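Local coordinates for protein NAD(P)H-FMN oxidoreductase (PDB 5LVA) that binds flavin mononucleotide in a flavodoxin-like fold and probably works as a flavin reductase that draws its electrons from NAD(P)H, at residues Gln38-Glu43 against Val47-Lys52; Tyr85-Ala88 against Thr94-Arg97. All blocks are in the same frame, centred on the assembly; numbering follows the deposited sequence.

Contact 1 (Gln38-Glu43 against Val47-Lys52); sequences QEYPDE and VEKEQK
Tyr-40 and Glu-50 come at each other from opposite directions and meet through their polar ends. Tyr-40 OH donates to Glu-50 OE2, modelled at 2.4 Å, a doubtful value at this resolution. OE2 lies in the plane of the phenol ring, at its edge, and the carboxylate is turned 72° from that plane. Glu-50 gets there by folding at chi2 (-59°), which swings its carboxylate back toward the ring. Lys-49 runs fully extended past the phenol, its CD 3.6 Å from Tyr-40 OH. Lys-49 NZ then forms a salt bridge with Glu-39 OE1 at 2.7 Å, on the syn side and 24° out of the carboxylate plane. In this flavodoxin-like fold the contact joins the end of helix 36-39, which follows edge strand 31-35, to the first turns of helix 47-56. Arg-34 of that strand makes salt bridges to both Glu-39 OE1 and Glu-50 OE1. An alanine in place of Lys-49 would probably leave Glu-39 without its ammonium mate, though still paired with Arg-34, and uncover one flank of the Tyr-40 hydroxyl. Glu-50 is buried, and Trp-78 NE1 also donates to its OE1.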
loop_
_atom_site.group_PDB
_atom_site.type_symbol
_atom_site.label_atom_id
_atom_site.label_comp_id
_atom_site.label_asym_id
_atom_site.label_seq_id
_atom_site.Cartn_x
_atom_site.Cartn_y
_atom_site.Cartn_z
ATOM N N GLN A 38 -0.793 1.866 14.482
ATOM C CA GLN A 38 -0.309 2.684 15.576
ATOM C C GLN A 38 -1.289 3.812 15.902
ATOM O O GLN A 38 -1.600 4.039 17.061
ATOM C CB GLN A 38 1.073 3.243 15.231
ATOM C CG GLN A 38 1.359 4.649 15.726
ATOM C CD GLN A 38 2.098 4.650 17.032
ATOM O OE1 GLN A 38 3.058 3.898 17.213
ATOM N NE2 GLN A 38 1.663 5.495 17.957
ATOM N N GLU A 39 -1.795 4.504 14.889
ATOM C CA GLU A 39 -2.684 5.629 15.131
ATOM C C GLU A 39 -4.070 5.207 15.557
ATOM O O GLU A 39 -4.737 5.923 16.292
ATOM C CB GLU A 39 -2.784 6.512 13.895
ATOM C CG GLU A 39 -1.444 7.016 13.435
ATOM C CD GLU A 39 -1.549 8.269 12.606
ATOM O OE1 GLU A 39 -2.665 8.796 12.441
ATOM O OE2 GLU A 39 -0.505 8.725 12.111
ATOM N N TYR A 40 -4.520 4.051 15.095
ATOM C CA TYR A 40 -5.835 3.564 15.488
ATOM C C TYR A 40 -5.714 2.186 16.097
ATOM O O TYR A 40 -6.052 1.200 15.456
ATOM C CB TYR A 40 -6.791 3.519 14.295
ATOM C CG TYR A 40 -6.936 4.820 13.540
ATOM C CD1 TYR A 40 -7.521 5.920 14.131
ATOM C CD2 TYR A 40 -6.491 4.941 12.232
ATOM C CE1 TYR A 40 -7.660 7.099 13.451
ATOM C CE2 TYR A 40 -6.629 6.121 11.543
ATOM C CZ TYR A 40 -7.217 7.194 12.164
ATOM O OH TYR A 40 -7.372 8.378 11.504
ATOM N N PRO A 41 -5.223 2.109 17.339
ATOM C CA PRO A 41 -5.015 0.817 17.992
ATOM C C PRO A 41 -6.321 0.071 18.267
ATOM O O PRO A 41 -6.333 -1.148 18.372
ATOM C CB PRO A 41 -4.314 1.201 19.293
ATOM C CG PRO A 41 -4.703 2.614 19.521
ATOM C CD PRO A 41 -4.787 3.227 18.187
ATOM N N ASP A 42 -7.419 0.796 18.372
ATOM C CA ASP A 42 -8.693 0.139 18.573
ATOM C C ASP A 42 -9.464 0.078 17.262
ATOM O O ASP A 42 -10.658 -0.188 17.252
ATOM C CB ASP A 42 -9.501 0.855 19.656
ATOM C CG ASP A 42 -9.855 2.279 19.278
ATOM O OD1 ASP A 42 -9.208 2.842 18.364
ATOM O OD2 ASP A 42 -10.786 2.832 19.901
ATOM N N GLU A 43 -8.753 0.324 16.165
ATOM C CA GLU A 43 -9.303 0.297 14.801
ATOM C C GLU A 43 -10.466 1.259 14.588
ATOM O O GLU A 43 -11.239 1.089 13.657
ATOM C CB GLU A 43 -9.736 -1.122 14.425
ATOM C CG GLU A 43 -8.573 -2.057 14.159
ATOM C CD GLU A 43 -8.995 -3.499 14.033
ATOM O OE1 GLU A 43 -10.046 -3.865 14.607
ATOM O OE2 GLU A 43 -8.267 -4.277 13.385
ATOM N N VAL A 47 -12.567 9.113 9.929
ATOM C CA VAL A 47 -12.847 9.110 8.505
ATOM C C VAL A 47 -12.478 10.435 7.850
ATOM O O VAL A 47 -11.794 10.462 6.833
ATOM C CB VAL A 47 -14.329 8.772 8.245
ATOM C CG1 VAL A 47 -14.687 8.965 6.786
ATOM C CG2 VAL A 47 -14.609 7.341 8.675
ATOM N N GLU A 48 -12.901 11.530 8.461
ATOM C CA GLU A 48 -12.668 12.851 7.903
ATOM C C GLU A 48 -11.187 13.156 7.812
ATOM O O GLU A 48 -10.730 13.746 6.843
ATOM C CB GLU A 48 -13.384 13.921 8.733
ATOM C CG GLU A 48 -13.285 15.305 8.146
ATOM C CD GLU A 48 -14.077 16.327 8.910
ATOM O OE1 GLU A 48 -14.342 16.095 10.102
ATOM O OE2 GLU A 48 -14.414 17.375 8.332
ATOM N N LYS A 49 -10.443 12.742 8.826
ATOM C CA LYS A 49 -9.002 12.922 8.856
ATOM C C LYS A 49 -8.343 12.225 7.677
ATOM O O LYS A 49 -7.523 12.814 6.977
ATOM C CB LYS A 49 -8.422 12.387 10.167
ATOM C CG LYS A 49 -6.914 12.594 10.307
ATOM C CD LYS A 49 -6.358 11.878 11.527
ATOM C CE LYS A 49 -4.841 11.865 11.497
ATOM N NZ LYS A 49 -4.259 10.977 12.555
ATOM N N GLU A 50 -8.718 10.967 7.467
ATOM C CA GLU A 50 -8.198 10.169 6.369
ATOM C C GLU A 50 -8.550 10.777 5.020
ATOM O O GLU A 50 -7.682 10.955 4.173
ATOM C CB GLU A 50 -8.734 8.747 6.452
ATOM C CG GLU A 50 -8.482 8.070 7.761
ATOM C CD GLU A 50 -7.021 7.970 8.087
ATOM O OE1 GLU A 50 -6.226 7.637 7.194
ATOM O OE2 GLU A 50 -6.668 8.235 9.248
ATOM N N GLN A 51 -9.824 11.092 4.827
ATOM C CA GLN A 51 -10.267 11.773 3.620
ATOM C C GLN A 51 -9.450 13.022 3.344
ATOM O O GLN A 51 -8.992 13.220 2.231
ATOM C CB GLN A 51 -11.745 12.140 3.714
ATOM C CG GLN A 51 -12.671 10.977 3.431
ATOM C CD GLN A 51 -14.119 11.353 3.545
ATOM O OE1 GLN A 51 -14.455 12.490 3.870
ATOM N NE2 GLN A 51 -14.990 10.402 3.290
ATOM N N LYS A 52 -9.258 13.853 4.362
ATOM C CA LYS A 52 -8.561 15.126 4.203
ATOM C C LYS A 52 -7.106 14.950 3.819
ATOM O O LYS A 52 -6.530 15.790 3.141
ATOM C CB LYS A 52 -8.642 15.941 5.483
ATOM C CG LYS A 52 -9.866 16.803 5.627
ATOM C CD LYS A 52 -9.835 17.463 6.999
ATOM C CE LYS A 52 -10.317 18.890 6.944
ATOM N NZ LYS A 52 -9.768 19.596 5.745
#

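Contact 2 (Tyr85-Ala88 against Thr94-Arg97)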
loop_
_atom_site.group_PDB
_atom_site.type_symbol
_atom_site.label_atom_id
_atom_site.label_comp_id
_atom_site.label_asym_id
_atom_site.label_seq_id
_atom_site.Cartn_x
_atom_site.Cartn_y
_atom_site.Cartn_z
ATOM N N TYR A 85 -19.835 7.424 -0.453
ATOM C CA TYR A 85 -20.679 8.045 -1.453
ATOM C C TYR A 85 -20.586 9.552 -1.330
ATOM O O TYR A 85 -20.652 10.082 -0.246
ATOM C CB TYR A 85 -22.134 7.581 -1.294
ATOM C CG TYR A 85 -23.044 8.099 -2.382
ATOM C CD1 TYR A 85 -23.571 9.384 -2.332
ATOM C CD2 TYR A 85 -23.350 7.313 -3.484
ATOM C CE1 TYR A 85 -24.378 9.865 -3.338
ATOM C CE2 TYR A 85 -24.160 7.782 -4.486
ATOM C CZ TYR A 85 -24.672 9.055 -4.408
ATOM O OH TYR A 85 -25.485 9.514 -5.418
ATOM N N GLY A 86 -20.429 10.248 -2.441
ATOM C CA GLY A 86 -20.366 11.693 -2.392
ATOM C C GLY A 86 -18.971 12.208 -2.117
ATOM O O GLY A 86 -18.739 13.412 -2.103
ATOM N N TRP A 87 -18.032 11.300 -1.890
ATOM C CA TRP A 87 -16.652 11.712 -1.712
ATOM C C TRP A 87 -15.737 10.985 -2.671
ATOM O O TRP A 87 -14.990 11.597 -3.422
ATOM C CB TRP A 87 -16.173 11.480 -0.273
ATOM C CG TRP A 87 -14.763 11.981 -0.094
ATOM C CD1 TRP A 87 -14.363 13.281 -0.021
ATOM C CD2 TRP A 87 -13.572 11.192 0.010
ATOM N NE1 TRP A 87 -13.008 13.350 0.128
ATOM C CE2 TRP A 87 -12.498 12.081 0.143
ATOM C CE3 TRP A 87 -13.312 9.821 -0.005
ATOM C CZ2 TRP A 87 -11.189 11.644 0.259
ATOM C CZ3 TRP A 87 -12.021 9.396 0.118
ATOM C CH2 TRP A 87 -10.975 10.301 0.255
ATOM N N ALA A 88 -15.782 9.667 -2.622
ATOM C CA ALA A 88 -14.892 8.876 -3.443
ATOM C C ALA A 88 -15.619 8.437 -4.708
ATOM O O ALA A 88 -15.021 8.300 -5.766
ATOM C CB ALA A 88 -14.378 7.687 -2.671
ATOM N N THR A 94 -15.959 12.864 -6.278
ATOM C CA THR A 94 -14.901 13.035 -7.253
ATOM C C THR A 94 -13.537 13.436 -6.635
ATOM O O THR A 94 -12.591 13.757 -7.350
ATOM C CB THR A 94 -15.369 14.068 -8.301
ATOM O OG1 THR A 94 -14.672 13.874 -9.534
ATOM C CG2 THR A 94 -15.183 15.497 -7.801
ATOM N N ALA A 95 -13.426 13.341 -5.312
ATOM C CA ALA A 95 -12.270 13.875 -4.585
ATOM C C ALA A 95 -10.950 13.199 -4.936
ATOM O O ALA A 95 -9.882 13.798 -4.807
ATOM C CB ALA A 95 -12.506 13.779 -3.081
ATOM N N LEU A 96 -11.023 11.952 -5.378
ATOM C CA LEU A 96 -9.819 11.190 -5.657
ATOM C C LEU A 96 -9.556 11.064 -7.146
ATOM O O LEU A 96 -8.547 10.498 -7.555
ATOM C CB LEU A 96 -9.916 9.798 -5.043
ATOM C CG LEU A 96 -10.231 9.760 -3.554
ATOM C CD1 LEU A 96 -10.433 8.341 -3.091
ATOM C CD2 LEU A 96 -9.111 10.424 -2.782
ATOM N N ARG A 97 -10.460 11.584 -7.963
ATOM C CA ARG A 97 -10.317 11.389 -9.391
ATOM C C ARG A 97 -9.073 12.101 -9.874
ATOM O O ARG A 97 -8.904 13.284 -9.631
ATOM C CB ARG A 97 -11.553 11.886 -10.140
ATOM C CG ARG A 97 -11.847 11.087 -11.401
ATOM C CD ARG A 97 -13.062 11.612 -12.127
ATOM N NE ARG A 97 -13.003 13.058 -12.295
ATOM C CZ ARG A 97 -14.005 13.795 -12.762
ATOM N NH1 ARG A 97 -15.146 13.214 -13.111
ATOM N NH2 ARG A 97 -13.868 15.110 -12.881
HETATM O O HOH W 1 -13.099 10.114 -6.348
#
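One face of the Trp-87 indole is covered by Ala-95 and Leu-96. The Ala-95 methyl sits over the five-membered ring in a CH-pi contact, with CB 3.6 Å from the ring centroid and 25° off the normal. It is shifted toward the rim, and NE1 is its nearest ring atom. Leu-96 takes the six-membered ring. Its CD2 lies 3.6 Å from Trp-87 CH2 and its CD1 3.7 Å from Trp-87 CZ3. Both methyls lie on the same face as Ala-95 CB, out by the rim at CZ3 and CH2. Gln-51 and Cys-54 of helix 47-56 also touch the indole. Within 94-97, Thr-94 OG1 lies over the centre of one face of the Arg-97 guanidinium. Trp-87 CG stands anti to the backbone N (chi1 -177°). Its first bond leads away from 94-97, yet the long indole still reaches Leu-96. The backbones are joined by a hydrogen bond from Ala-95 N to Trp-87 O, 3.0 Å. A water bridges Ala-88 O and Leu-96 N. Thr-94 to Arg-97 form a type I beta turn. The contact thus draws together two parts of the connection between helix 73-82 and strand 100-106. The indole packs by its face on Ala-95 and Leu-96 while Trp-87 NE1 donates to Glu-55 OE2 of helix 47-56, a pairing that probably fixes the rotation of the ring.

Helix 47-56 connects the two contacts. Contact 1 uses its first turns, and the indole of contact 2 packs on the same helix. Their centres are about 18 Å apart, but they touch where Gln-51 O lies 3.3 Å from Trp-87 CZ2. Along the chain they follow in series, contact 1 closing before contact 2 opens. The centre of contact 1 is about 16 Å, and that of contact 2 about 19 Å, from the centre of the chain. Contact 1 seems to stand apart from the FMN pocket, the side chain of Glu-39 being about 12 Å from that of His-9, an FMN-binding residue. Contact 2 also lies away from the flavin site.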